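Local coordinates for protein integral membrane indolylacetylinositol arabinosyltransferase EmbB (Mycolicibacterium smegmatis MC2 155, PDB 7BVC) that probably polymerises arabinose into the arabinan of arabinogalactan as a membrane-embedded arabinosyltransferase of mycobacterial cell-wall synthesis, and binds the drug ethambutol, at residues Val774-Ile783 with Val907-Asn915; Leu846-Arg854 with Arg920-Val928. All coordinates share one frame; numbering follows the deposited sequence.

Contact 1. Residues Val774-Ile783 with Val907-Asn915; sequences VPDRIIAEAI and VGPTPSWRN
Two backbone hydrogen bonds tie Ala780 to Trp913 in a single beta bridge, the CA atoms of the pair 4.6 Å apart. Trp913 N donates to Ile779 O at 3.1 Å, nearly straight with an N-H...O angle of 175°. The return bond, from Glu781 N to Trp913 O, is also 3.1 Å but bent to 141°. Both flank Ala780, so the link is confined to one residue pair.

The apolar contacts lie to both ends of this bridge. On the Trp913 side, CG2 of Ile778 meets the five-membered part of the indole obliquely, 3.4 Å from Trp913 CD1, and the two side chains cross at about a right angle. With chi1 of Ile778 at -57°, CG2 stands anti to the backbone N and is the branch that reaches the indole. Val774 CG1 lies farther along the same ring system, 4.4 Å from Trp913 CZ2. On the proline side, Ile783 CD1 rests 3.8 Å from Pro911 CD and also borders Pro909 CB at 4.4 Å.

Within the EmbC C-terminal domain, the last residues of 907-915 belong to strand 914-918, an outer strand of a four-stranded antiparallel sheet, and Arg914 is backbone hydrogen-bonded to Ala864 of strand 860-866. The long loop before strand 826-827 is therefore joined to the edge of that sheet. Direction and register here come from two main-chain bonds, while side-chain contact between the segments is essentially hydrophobic and involves no salt bridge.

Contact 2. Residues Leu846-Arg854 with Arg920-Val928; sequences LPARDETER and RSEIPDDAV
A short connection leaving strand 837-845 and the loop joining strands 914-918 and 929-936 meet at the surface of the EmbC C-terminal domain through a salt-bridge network of Arg849, Glu851, Arg854 and Asp925. Asp925 takes both arginines. The two bonds from Arg849 are weak, NE to Asp925 OD1 at 2.9 Å and NH1 to Asp925 OD2; Arg854 NH1 gives the sounder bond to Asp925 OD1, also at 2.9 Å. The Arg849 guanidinium stands 86° from the carboxylate plane, so the pair is not a coplanar fork, and bends in the Arg849 chain fold it back over Asp925. Arg854 NH1 approaches OD1 from above the carboxylate, 54° out of its plane. Glu851 OE2 is 3.6 Å from Arg854 NH1, well out of the guanidinium plane, and contributes charge alone; Arg854 probably offsets the repulsion between Glu851 and Asp925.

Arg854 and Glu851 belong to helix 851-854, whose N-cap is Asp850: its OD1 accepts from Thr852 N at 3.2 Å. From the same helix Glu853, extended beyond CG, reaches the edge of the Arg920 guanidinium, where OE2 makes a weak salt-bridging bond to Arg920 NH1 at 3.5 Å. The aliphatic part of Arg920 passes over a face of the Arg854 guanidinium, and CG of Arg854 in turn lies over a face of the Arg920 group; Arg920 also touches His857 and Val952.

Apolar contact gathers at Leu846, whose CD1 sits 3.9 Å from Ala927 CB and also approaches Ile923 CG2. Beside it the backbone contributes a weak bond from Leu846 N to Val928 O, where the loop runs into strand 929-936.

Contacts 1 and 2 both lie in the EmbC C-terminal domain, their centres 30 Å apart and their nearest atoms about 13 Å apart, so neither touches the other. Their segments alternate along the chain, and strand 914-918 lies between them in sequence: residues 907-915 lead into this strand, and the 920-928 loop follows one residue after its end. Contact 1 is partly buried, whereas contact 2 is at the surface. The bound calcium ion is about 13 Å from the side chain of Val774 in contact 1. No residue of either contact is among those lining the ethambutol pocket.

Contact 1. Residues Val774-Ile783 with Val907-Asn915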
ATOM      1  N   VAL B 774     -31.838  -1.612 -20.991  1.00 74.50           N
ATOM      2  CA  VAL B 774     -30.596  -2.022 -20.342  1.00 74.50           C
ATOM      3  C   VAL B 774     -29.444  -1.307 -21.037  1.00 74.50           C
ATOM      4  O   VAL B 774     -29.530  -1.032 -22.242  1.00 74.50           O
ATOM      5  CB  VAL B 774     -30.427  -3.551 -20.395  1.00 74.50           C
ATOM      6  CG1 VAL B 774     -29.312  -4.017 -19.473  1.00 74.50           C
ATOM      7  CG2 VAL B 774     -31.733  -4.246 -20.048  1.00 74.50           C
ATOM      8  N   PRO B 775     -28.355  -0.979 -20.335  1.00 74.89           N
ATOM      9  CA  PRO B 775     -27.181  -0.426 -21.023  1.00 74.89           C
ATOM     10  C   PRO B 775     -26.513  -1.443 -21.934  1.00 74.89           C
ATOM     11  O   PRO B 775     -26.993  -2.570 -22.082  1.00 74.89           O
ATOM     12  CB  PRO B 775     -26.262  -0.013 -19.868  1.00 74.89           C
ATOM     13  CG  PRO B 775     -27.183   0.248 -18.742  1.00 74.89           C
ATOM     14  CD  PRO B 775     -28.287  -0.757 -18.882  1.00 74.89           C
ATOM     15  N   ASP B 776     -25.399  -1.053 -22.552  1.00 78.02           N
ATOM     16  CA  ASP B 776     -24.808  -1.872 -23.611  1.00 78.02           C
ATOM     17  C   ASP B 776     -24.040  -3.066 -23.048  1.00 78.02           C
ATOM     18  O   ASP B 776     -24.372  -4.222 -23.328  1.00 78.02           O
ATOM     19  CB  ASP B 776     -23.901  -1.005 -24.487  1.00 78.02           C
ATOM     20  CG  ASP B 776     -24.664   0.086 -25.208  1.00 78.02           C
ATOM     21  OD1 ASP B 776     -25.895   0.169 -25.024  1.00 78.02           O
ATOM     22  OD2 ASP B 776     -24.033   0.860 -25.958  1.00 78.02           O
ATOM     23  N   ARG B 777     -23.004  -2.802 -22.252  1.00 73.55           N
ATOM     24  CA  ARG B 777     -22.075  -3.843 -21.813  1.00 73.55           C
ATOM     25  C   ARG B 777     -22.415  -4.267 -20.388  1.00 73.55           C
ATOM     26  O   ARG B 777     -21.772  -3.870 -19.416  1.00 73.55           O
ATOM     27  CB  ARG B 777     -20.638  -3.348 -21.930  1.00 73.55           C
ATOM     28  CG  ARG B 777     -20.254  -2.892 -23.327  1.00 73.55           C
ATOM     29  CD  ARG B 777     -20.387  -4.022 -24.333  1.00 73.55           C
ATOM     30  NE  ARG B 777     -19.494  -3.852 -25.474  1.00 73.55           N
ATOM     31  CZ  ARG B 777     -19.306  -4.768 -26.418  1.00 73.55           C
ATOM     32  NH1 ARG B 777     -18.474  -4.529 -27.421  1.00 73.55           N
ATOM     33  NH2 ARG B 777     -19.949  -5.925 -26.358  1.00 73.55           N
ATOM     34  N   ILE B 778     -23.446  -5.100 -20.268  1.00 69.54           N
ATOM     35  CA  ILE B 778     -23.857  -5.675 -18.993  1.00 69.54           C
ATOM     36  C   ILE B 778     -23.715  -7.187 -19.102  1.00 69.54           C
ATOM     37  O   ILE B 778     -24.353  -7.815 -19.957  1.00 69.54           O
ATOM     38  CB  ILE B 778     -25.292  -5.275 -18.617  1.00 69.54           C
ATOM     39  CG1 ILE B 778     -25.421  -3.752 -18.573  1.00 69.54           C
ATOM     40  CG2 ILE B 778     -25.666  -5.849 -17.267  1.00 69.54           C
ATOM     41  CD1 ILE B 778     -24.736  -3.120 -17.385  1.00 69.54           C
ATOM     42  N   ILE B 779     -22.883  -7.768 -18.240  1.00 67.67           N
ATOM     43  CA  ILE B 779     -22.501  -9.169 -18.335  1.00 67.67           C
ATOM     44  C   ILE B 779     -22.817  -9.870 -17.017  1.00 67.67           C
ATOM     45  O   ILE B 779     -23.119  -9.239 -16.005  1.00 67.67           O
ATOM     46  CB  ILE B 779     -21.015  -9.338 -18.702  1.00 67.67           C
ATOM     47  CG1 ILE B 779     -20.150  -8.475 -17.786  1.00 67.67           C
ATOM     48  CG2 ILE B 779     -20.782  -8.965 -20.153  1.00 67.67           C
ATOM     49  CD1 ILE B 779     -18.694  -8.497 -18.139  1.00 67.67           C
ATOM     50  N   ALA B 780     -22.735 -11.199 -17.047  1.00 66.57           N
ATOM     51  CA  ALA B 780     -23.108 -12.034 -15.909  1.00 66.57           C
ATOM     52  C   ALA B 780     -21.992 -12.030 -14.870  1.00 66.57           C
ATOM     53  O   ALA B 780     -20.886 -12.509 -15.134  1.00 66.57           O
ATOM     54  CB  ALA B 780     -23.409 -13.457 -16.371  1.00 66.57           C
ATOM     55  N   GLU B 781     -22.290 -11.488 -13.687  1.00 67.47           N
ATOM     56  CA  GLU B 781     -21.406 -11.571 -12.521  1.00 67.47           C
ATOM     57  C   GLU B 781     -20.030 -10.973 -12.800  1.00 67.47           C
ATOM     58  O   GLU B 781     -19.002 -11.536 -12.419  1.00 67.47           O
ATOM     59  CB  GLU B 781     -21.276 -13.013 -12.031  1.00 67.47           C
ATOM     60  CG  GLU B 781     -22.600 -13.683 -11.726  1.00 67.47           C
ATOM     61  CD  GLU B 781     -22.434 -15.126 -11.296  1.00 67.47           C
ATOM     62  OE1 GLU B 781     -21.317 -15.499 -10.883  1.00 67.47           O
ATOM     63  OE2 GLU B 781     -23.421 -15.886 -11.372  1.00 67.47           O
ATOM     64  N   ALA B 782     -20.007  -9.819 -13.460  1.00 67.28           N
ATOM     65  CA  ALA B 782     -18.760  -9.120 -13.740  1.00 67.28           C
ATOM     66  C   ALA B 782     -19.086  -7.683 -14.119  1.00 67.28           C
ATOM     67  O   ALA B 782     -20.251  -7.297 -14.237  1.00 67.28           O
ATOM     68  CB  ALA B 782     -17.965  -9.822 -14.843  1.00 67.28           C
ATOM     69  N   ILE B 783     -18.037  -6.886 -14.312  1.00 70.88           N
ATOM     70  CA  ILE B 783     -18.183  -5.496 -14.725  1.00 70.88           C
ATOM     71  C   ILE B 783     -17.226  -5.241 -15.881  1.00 70.88           C
ATOM     72  O   ILE B 783     -16.020  -5.066 -15.673  1.00 70.88           O
ATOM     73  CB  ILE B 783     -17.923  -4.528 -13.556  1.00 70.88           C
ATOM     74  CG1 ILE B 783     -18.942  -4.753 -12.438  1.00 70.88           C
ATOM     75  CG2 ILE B 783     -17.976  -3.086 -14.032  1.00 70.88           C
ATOM     76  CD1 ILE B 783     -18.657  -3.962 -11.184  1.00 70.88           C
ATOM     77  N   VAL B 907     -25.819 -11.246  -3.663  1.00 71.77           N
ATOM     78  CA  VAL B 907     -24.448 -11.655  -3.390  1.00 71.77           C
ATOM     79  C   VAL B 907     -23.518 -11.098  -4.463  1.00 71.77           C
ATOM     80  O   VAL B 907     -22.315 -10.925  -4.231  1.00 71.77           O
ATOM     81  CB  VAL B 907     -24.343 -13.189  -3.296  1.00 71.77           C
ATOM     82  CG1 VAL B 907     -24.575 -13.828  -4.654  1.00 71.77           C
ATOM     83  CG2 VAL B 907     -23.007 -13.605  -2.711  1.00 71.77           C
ATOM     84  N   GLY B 908     -24.073 -10.786  -5.636  1.00 73.56           N
ATOM     85  CA  GLY B 908     -23.268 -10.425  -6.779  1.00 73.56           C
ATOM     86  C   GLY B 908     -22.850  -8.972  -6.759  1.00 73.56           C
ATOM     87  O   GLY B 908     -23.146  -8.211  -5.830  1.00 73.56           O
ATOM     88  N   PRO B 909     -22.134  -8.564  -7.816  1.00 71.50           N
ATOM     89  CA  PRO B 909     -21.689  -7.167  -7.915  1.00 71.50           C
ATOM     90  C   PRO B 909     -22.850  -6.201  -8.098  1.00 71.50           C
ATOM     91  O   PRO B 909     -24.005  -6.625  -8.203  1.00 71.50           O
ATOM     92  CB  PRO B 909     -20.762  -7.174  -9.139  1.00 71.50           C
ATOM     93  CG  PRO B 909     -20.421  -8.615  -9.366  1.00 71.50           C
ATOM     94  CD  PRO B 909     -21.622  -9.383  -8.927  1.00 71.50           C
ATOM     95  N   THR B 910     -22.557  -4.893  -8.144  1.00 73.06           N
ATOM     96  CA  THR B 910     -23.639  -3.908  -8.129  1.00 73.06           C
ATOM     97  C   THR B 910     -24.403  -3.859  -9.448  1.00 73.06           C
ATOM     98  O   THR B 910     -25.621  -4.106  -9.443  1.00 73.06           O
ATOM     99  CB  THR B 910     -23.099  -2.537  -7.716  1.00 73.06           C
ATOM    100  OG1 THR B 910     -22.218  -2.684  -6.595  1.00 73.06           O
ATOM    101  CG2 THR B 910     -24.241  -1.607  -7.339  1.00 73.06           C
ATOM    102  N   PRO B 911     -23.787  -3.558 -10.592  1.00 69.45           N
ATOM    103  CA  PRO B 911     -24.572  -3.385 -11.822  1.00 69.45           C
ATOM    104  C   PRO B 911     -24.678  -4.619 -12.708  1.00 69.45           C
ATOM    105  O   PRO B 911     -25.244  -4.515 -13.798  1.00 69.45           O
ATOM    106  CB  PRO B 911     -23.794  -2.279 -12.553  1.00 69.45           C
ATOM    107  CG  PRO B 911     -22.414  -2.221 -11.878  1.00 69.45           C
ATOM    108  CD  PRO B 911     -22.361  -3.326 -10.868  1.00 69.45           C
ATOM    109  N   SER B 912     -24.168  -5.769 -12.283  1.00 66.92           N
ATOM    110  CA  SER B 912     -24.068  -6.931 -13.156  1.00 66.92           C
ATOM    111  C   SER B 912     -25.416  -7.641 -13.256  1.00 66.92           C
ATOM    112  O   SER B 912     -26.413  -7.231 -12.658  1.00 66.92           O
ATOM    113  CB  SER B 912     -22.980  -7.869 -12.647  1.00 66.92           C
ATOM    114  OG  SER B 912     -23.317  -8.386 -11.374  1.00 66.92           O
ATOM    115  N   TRP B 913     -25.453  -8.729 -14.023  1.00 62.99           N
ATOM    116  CA  TRP B 913     -26.577  -9.652 -14.040  1.00 62.99           C
ATOM    117  C   TRP B 913     -26.335 -10.689 -12.954  1.00 62.99           C
ATOM    118  O   TRP B 913     -25.292 -11.350 -12.949  1.00 62.99           O
ATOM    119  CB  TRP B 913     -26.712 -10.339 -15.399  1.00 62.99           C
ATOM    120  CG  TRP B 913     -27.432  -9.553 -16.457  1.00 62.99           C
ATOM    121  CD1 TRP B 913     -26.883  -8.991 -17.570  1.00 62.99           C
ATOM    122  CD2 TRP B 913     -28.836  -9.276 -16.519  1.00 62.99           C
ATOM    123  NE1 TRP B 913     -27.853  -8.366 -18.313  1.00 62.99           N
ATOM    124  CE2 TRP B 913     -29.062  -8.528 -17.690  1.00 62.99           C
ATOM    125  CE3 TRP B 913     -29.922  -9.580 -15.694  1.00 62.99           C
ATOM    126  CZ2 TRP B 913     -30.327  -8.080 -18.055  1.00 62.99           C
ATOM    127  CZ3 TRP B 913     -31.178  -9.135 -16.059  1.00 62.99           C
ATOM    128  CH2 TRP B 913     -31.370  -8.393 -17.229  1.00 62.99           C
ATOM    129  N   ARG B 914     -27.289 -10.839 -12.037  1.00 65.20           N
ATOM    130  CA  ARG B 914     -27.107 -11.727 -10.900  1.00 65.20           C
ATOM    131  C   ARG B 914     -28.430 -12.400 -10.570  1.00 65.20           C
ATOM    132  O   ARG B 914     -29.450 -12.176 -11.229  1.00 65.20           O
ATOM    133  CB  ARG B 914     -26.568 -10.966  -9.686  1.00 65.20           C
ATOM    134  CG  ARG B 914     -27.311  -9.681  -9.392  1.00 65.20           C
ATOM    135  CD  ARG B 914     -26.601  -8.879  -8.324  1.00 65.20           C
ATOM    136  NE  ARG B 914     -27.309  -7.645  -8.008  1.00 65.20           N
ATOM    137  CZ  ARG B 914     -27.121  -6.498  -8.646  1.00 65.20           C
ATOM    138  NH1 ARG B 914     -26.248  -6.429  -9.638  1.00 65.20           N
ATOM    139  NH2 ARG B 914     -27.803  -5.418  -8.292  1.00 65.20           N
ATOM    140  N   ASN B 915     -28.402 -13.228  -9.533  1.00 62.63           N
ATOM    141  CA  ASN B 915     -29.560 -13.988  -9.087  1.00 62.63           C
ATOM    142  C   ASN B 915     -30.018 -13.473  -7.730  1.00 62.63           C
ATOM    143  O   ASN B 915     -29.209 -13.343  -6.806  1.00 62.63           O
ATOM    144  CB  ASN B 915     -29.228 -15.479  -8.999  1.00 62.63           C
ATOM    145  CG  ASN B 915     -29.277 -16.169 -10.345  1.00 62.63           C
ATOM    146  OD1 ASN B 915     -30.087 -15.825 -11.203  1.00 62.63           O
ATOM    147  ND2 ASN B 915     -28.411 -17.154 -10.537  1.00 62.63           N
TER

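Contact 2. Residues Leu846-Arg854 with Arg920-Val928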
ATOM      1  N   LEU B 846     -47.302 -21.556  -8.218  1.00 80.43           N
ATOM      2  CA  LEU B 846     -46.313 -22.308  -7.464  1.00 80.43           C
ATOM      3  C   LEU B 846     -46.471 -23.797  -7.755  1.00 80.43           C
ATOM      4  O   LEU B 846     -47.580 -24.261  -8.035  1.00 80.43           O
ATOM      5  CB  LEU B 846     -46.459 -22.048  -5.962  1.00 80.43           C
ATOM      6  CG  LEU B 846     -45.674 -20.852  -5.416  1.00 80.43           C
ATOM      7  CD1 LEU B 846     -45.957 -20.656  -3.938  1.00 80.43           C
ATOM      8  CD2 LEU B 846     -44.182 -21.010  -5.658  1.00 80.43           C
ATOM      9  N   PRO B 847     -45.383 -24.583  -7.701  1.00 82.98           N
ATOM     10  CA  PRO B 847     -45.412 -25.923  -8.307  1.00 82.98           C
ATOM     11  C   PRO B 847     -46.498 -26.851  -7.784  1.00 82.98           C
ATOM     12  O   PRO B 847     -47.353 -27.291  -8.559  1.00 82.98           O
ATOM     13  CB  PRO B 847     -44.019 -26.475  -7.980  1.00 82.98           C
ATOM     14  CG  PRO B 847     -43.172 -25.268  -7.810  1.00 82.98           C
ATOM     15  CD  PRO B 847     -44.057 -24.263  -7.150  1.00 82.98           C
ATOM     16  N   ALA B 848     -46.496 -27.140  -6.491  1.00 91.45           N
ATOM     17  CA  ALA B 848     -47.441 -28.094  -5.911  1.00 91.45           C
ATOM     18  C   ALA B 848     -47.376 -27.965  -4.394  1.00 91.45           C
ATOM     19  O   ALA B 848     -46.730 -27.056  -3.858  1.00 91.45           O
ATOM     20  CB  ALA B 848     -47.143 -29.523  -6.372  1.00 91.45           C
ATOM     21  N   ARG B 849     -48.050 -28.880  -3.701  1.00 97.99           N
ATOM     22  CA  ARG B 849     -48.064 -28.941  -2.241  1.00 97.99           C
ATOM     23  C   ARG B 849     -47.512 -30.303  -1.831  1.00 97.99           C
ATOM     24  O   ARG B 849     -48.268 -31.260  -1.639  1.00 97.99           O
ATOM     25  CB  ARG B 849     -49.469 -28.716  -1.693  1.00 97.99           C
ATOM     26  CG  ARG B 849     -50.043 -27.344  -1.998  1.00 97.99           C
ATOM     27  CD  ARG B 849     -49.644 -26.335  -0.937  1.00 97.99           C
ATOM     28  NE  ARG B 849     -49.891 -26.833   0.415  1.00 97.99           N
ATOM     29  CZ  ARG B 849     -51.078 -26.825   1.010  1.00 97.99           C
ATOM     30  NH1 ARG B 849     -51.205 -27.299   2.242  1.00 97.99           N
ATOM     31  NH2 ARG B 849     -52.138 -26.341   0.380  1.00 97.99           N
ATOM     32  N   ASP B 850     -46.191 -30.387  -1.697  1.00100.27           N
ATOM     33  CA  ASP B 850     -45.534 -31.625  -1.309  1.00100.27           C
ATOM     34  C   ASP B 850     -44.197 -31.289  -0.667  1.00100.27           C
ATOM     35  O   ASP B 850     -43.466 -30.426  -1.159  1.00100.27           O
ATOM     36  CB  ASP B 850     -45.332 -32.554  -2.511  1.00100.27           C
ATOM     37  CG  ASP B 850     -45.189 -34.010  -2.107  1.00100.27           C
ATOM     38  OD1 ASP B 850     -44.795 -34.275  -0.953  1.00100.27           O
ATOM     39  OD2 ASP B 850     -45.476 -34.890  -2.945  1.00100.27           O
ATOM     40  N   GLU B 851     -43.886 -31.975   0.432  1.00 98.92           N
ATOM     41  CA  GLU B 851     -42.641 -31.731   1.148  1.00 98.92           C
ATOM     42  C   GLU B 851     -41.479 -32.542   0.593  1.00 98.92           C
ATOM     43  O   GLU B 851     -40.323 -32.120   0.717  1.00 98.92           O
ATOM     44  CB  GLU B 851     -42.818 -32.038   2.637  1.00 98.92           C
ATOM     45  CG  GLU B 851     -44.005 -31.331   3.278  1.00 98.92           C
ATOM     46  CD  GLU B 851     -43.941 -29.822   3.129  1.00 98.92           C
ATOM     47  OE1 GLU B 851     -42.834 -29.254   3.251  1.00 98.92           O
ATOM     48  OE2 GLU B 851     -44.999 -29.204   2.889  1.00 98.92           O
ATOM     49  N   THR B 852     -41.760 -33.701  -0.010  1.00 96.51           N
ATOM     50  CA  THR B 852     -40.712 -34.456  -0.687  1.00 96.51           C
ATOM     51  C   THR B 852     -40.063 -33.630  -1.791  1.00 96.51           C
ATOM     52  O   THR B 852     -38.853 -33.733  -2.017  1.00 96.51           O
ATOM     53  CB  THR B 852     -41.287 -35.756  -1.255  1.00 96.51           C
ATOM     54  OG1 THR B 852     -41.832 -36.543  -0.190  1.00 96.51           O
ATOM     55  CG2 THR B 852     -40.208 -36.561  -1.964  1.00 96.51           C
ATOM     56  N   GLU B 853     -40.847 -32.796  -2.475  1.00 92.08           N
ATOM     57  CA  GLU B 853     -40.285 -31.911  -3.488  1.00 92.08           C
ATOM     58  C   GLU B 853     -39.503 -30.770  -2.847  1.00 92.08           C
ATOM     59  O   GLU B 853     -38.367 -30.483  -3.242  1.00 92.08           O
ATOM     60  CB  GLU B 853     -41.392 -31.364  -4.385  1.00 92.08           C
ATOM     61  CG  GLU B 853     -41.061 -30.016  -5.002  1.00 92.08           C
ATOM     62  CD  GLU B 853     -42.269 -29.333  -5.597  1.00 92.08           C
ATOM     63  OE1 GLU B 853     -43.373 -29.913  -5.540  1.00 92.08           O
ATOM     64  OE2 GLU B 853     -42.112 -28.212  -6.123  1.00 92.08           O
ATOM     65  N   ARG B 854     -40.101 -30.102  -1.854  1.00 88.95           N
ATOM     66  CA  ARG B 854     -39.434 -28.974  -1.211  1.00 88.95           C
ATOM     67  C   ARG B 854     -38.147 -29.387  -0.515  1.00 88.95           C
ATOM     68  O   ARG B 854     -37.298 -28.531  -0.242  1.00 88.95           O
ATOM     69  CB  ARG B 854     -40.377 -28.300  -0.213  1.00 88.95           C
ATOM     70  CG  ARG B 854     -39.977 -26.874   0.140  1.00 88.95           C
ATOM     71  CD  ARG B 854     -40.922 -26.260   1.156  1.00 88.95           C
ATOM     72  NE  ARG B 854     -42.314 -26.586   0.866  1.00 88.95           N
ATOM     73  CZ  ARG B 854     -43.349 -25.853   1.263  1.00 88.95           C
ATOM     74  NH1 ARG B 854     -44.583 -26.226   0.953  1.00 88.95           N
ATOM     75  NH2 ARG B 854     -43.150 -24.746   1.964  1.00 88.95           N
ATOM     76  N   ARG B 920     -37.793 -20.894   0.014  1.00 74.10           N
ATOM     77  CA  ARG B 920     -39.195 -21.275   0.116  1.00 74.10           C
ATOM     78  C   ARG B 920     -39.617 -21.599   1.544  1.00 74.10           C
ATOM     79  O   ARG B 920     -40.701 -22.155   1.745  1.00 74.10           O
ATOM     80  CB  ARG B 920     -39.496 -22.462  -0.802  1.00 74.10           C
ATOM     81  CG  ARG B 920     -40.858 -22.354  -1.467  1.00 74.10           C
ATOM     82  CD  ARG B 920     -41.357 -23.686  -1.982  1.00 74.10           C
ATOM     83  NE  ARG B 920     -40.524 -24.210  -3.058  1.00 74.10           N
ATOM     84  CZ  ARG B 920     -40.821 -25.298  -3.757  1.00 74.10           C
ATOM     85  NH1 ARG B 920     -41.930 -25.974  -3.497  1.00 74.10           N
ATOM     86  NH2 ARG B 920     -40.011 -25.710  -4.720  1.00 74.10           N
ATOM     87  N   SER B 921     -38.790 -21.269   2.534  1.00 74.22           N
ATOM     88  CA  SER B 921     -39.198 -21.364   3.928  1.00 74.22           C
ATOM     89  C   SER B 921     -39.912 -20.109   4.402  1.00 74.22           C
ATOM     90  O   SER B 921     -40.769 -20.191   5.290  1.00 74.22           O
ATOM     91  CB  SER B 921     -37.981 -21.632   4.819  1.00 74.22           C
ATOM     92  OG  SER B 921     -37.041 -20.576   4.730  1.00 74.22           O
ATOM     93  N   GLU B 922     -39.578 -18.951   3.829  1.00 75.10           N
ATOM     94  CA  GLU B 922     -40.310 -17.728   4.139  1.00 75.10           C
ATOM     95  C   GLU B 922     -41.731 -17.798   3.597  1.00 75.10           C
ATOM     96  O   GLU B 922     -42.694 -17.454   4.293  1.00 75.10           O
ATOM     97  CB  GLU B 922     -39.577 -16.518   3.562  1.00 75.10           C
ATOM     98  CG  GLU B 922     -38.064 -16.600   3.649  1.00 75.10           C
ATOM     99  CD  GLU B 922     -37.527 -16.096   4.970  1.00 75.10           C
ATOM    100  OE1 GLU B 922     -38.337 -15.679   5.824  1.00 75.10           O
ATOM    101  OE2 GLU B 922     -36.293 -16.114   5.157  1.00 75.10           O
ATOM    102  N   ILE B 923     -41.879 -18.233   2.350  1.00 75.95           N
ATOM    103  CA  ILE B 923     -43.183 -18.402   1.720  1.00 75.95           C
ATOM    104  C   ILE B 923     -43.916 -19.534   2.429  1.00 75.95           C
ATOM    105  O   ILE B 923     -43.416 -20.669   2.460  1.00 75.95           O
ATOM    106  CB  ILE B 923     -43.035 -18.680   0.216  1.00 75.95           C
ATOM    107  CG1 ILE B 923     -41.883 -17.857  -0.360  1.00 75.95           C
ATOM    108  CG2 ILE B 923     -44.315 -18.355  -0.518  1.00 75.95           C
ATOM    109  CD1 ILE B 923     -41.597 -18.143  -1.812  1.00 75.95           C
ATOM    110  N   PRO B 924     -45.093 -19.282   3.011  1.00 84.01           N
ATOM    111  CA  PRO B 924     -45.788 -20.337   3.765  1.00 84.01           C
ATOM    112  C   PRO B 924     -46.288 -21.468   2.882  1.00 84.01           C
ATOM    113  O   PRO B 924     -46.107 -21.441   1.660  1.00 84.01           O
ATOM    114  CB  PRO B 924     -46.952 -19.586   4.423  1.00 84.01           C
ATOM    115  CG  PRO B 924     -47.168 -18.391   3.557  1.00 84.01           C
ATOM    116  CD  PRO B 924     -45.811 -17.999   3.063  1.00 84.01           C
ATOM    117  N   ASP B 925     -46.917 -22.469   3.488  1.00 90.90           N
ATOM    118  CA  ASP B 925     -47.413 -23.624   2.753  1.00 90.90           C
ATOM    119  C   ASP B 925     -48.809 -23.399   2.186  1.00 90.90           C
ATOM    120  O   ASP B 925     -49.345 -24.286   1.514  1.00 90.90           O
ATOM    121  CB  ASP B 925     -47.401 -24.864   3.657  1.00 90.90           C
ATOM    122  CG  ASP B 925     -47.714 -26.145   2.905  1.00 90.90           C
ATOM    123  OD1 ASP B 925     -47.415 -26.216   1.692  1.00 90.90           O
ATOM    124  OD2 ASP B 925     -48.266 -27.079   3.523  1.00 90.90           O
ATOM    125  N   ASP B 926     -49.404 -22.232   2.418  1.00 91.33           N
ATOM    126  CA  ASP B 926     -50.712 -21.911   1.866  1.00 91.33           C
ATOM    127  C   ASP B 926     -50.608 -20.920   0.713  1.00 91.33           C
ATOM    128  O   ASP B 926     -51.628 -20.555   0.121  1.00 91.33           O
ATOM    129  CB  ASP B 926     -51.625 -21.370   2.972  1.00 91.33           C
ATOM    130  CG  ASP B 926     -53.101 -21.476   2.625  1.00 91.33           C
ATOM    131  OD1 ASP B 926     -53.766 -22.388   3.158  1.00 91.33           O
ATOM    132  OD2 ASP B 926     -53.608 -20.636   1.852  1.00 91.33           O
ATOM    133  N   ALA B 927     -49.395 -20.495   0.365  1.00 84.70           N
ATOM    134  CA  ALA B 927     -49.213 -19.595  -0.764  1.00 84.70           C
ATOM    135  C   ALA B 927     -49.590 -20.292  -2.062  1.00 84.70           C
ATOM    136  O   ALA B 927     -49.286 -21.470  -2.266  1.00 84.70           O
ATOM    137  CB  ALA B 927     -47.770 -19.104  -0.829  1.00 84.70           C
ATOM    138  N   VAL B 928     -50.264 -19.555  -2.946  1.00 84.36           N
ATOM    139  CA  VAL B 928     -50.816 -20.109  -4.171  1.00 84.36           C
ATOM    140  C   VAL B 928     -50.109 -19.577  -5.409  1.00 84.36           C
ATOM    141  O   VAL B 928     -49.885 -20.323  -6.368  1.00 84.36           O
ATOM    142  CB  VAL B 928     -52.332 -19.840  -4.256  1.00 84.36           C
ATOM    143  CG1 VAL B 928     -52.941 -20.562  -5.445  1.00 84.36           C
ATOM    144  CG2 VAL B 928     -52.995 -20.265  -2.966  1.00 84.36           C
TER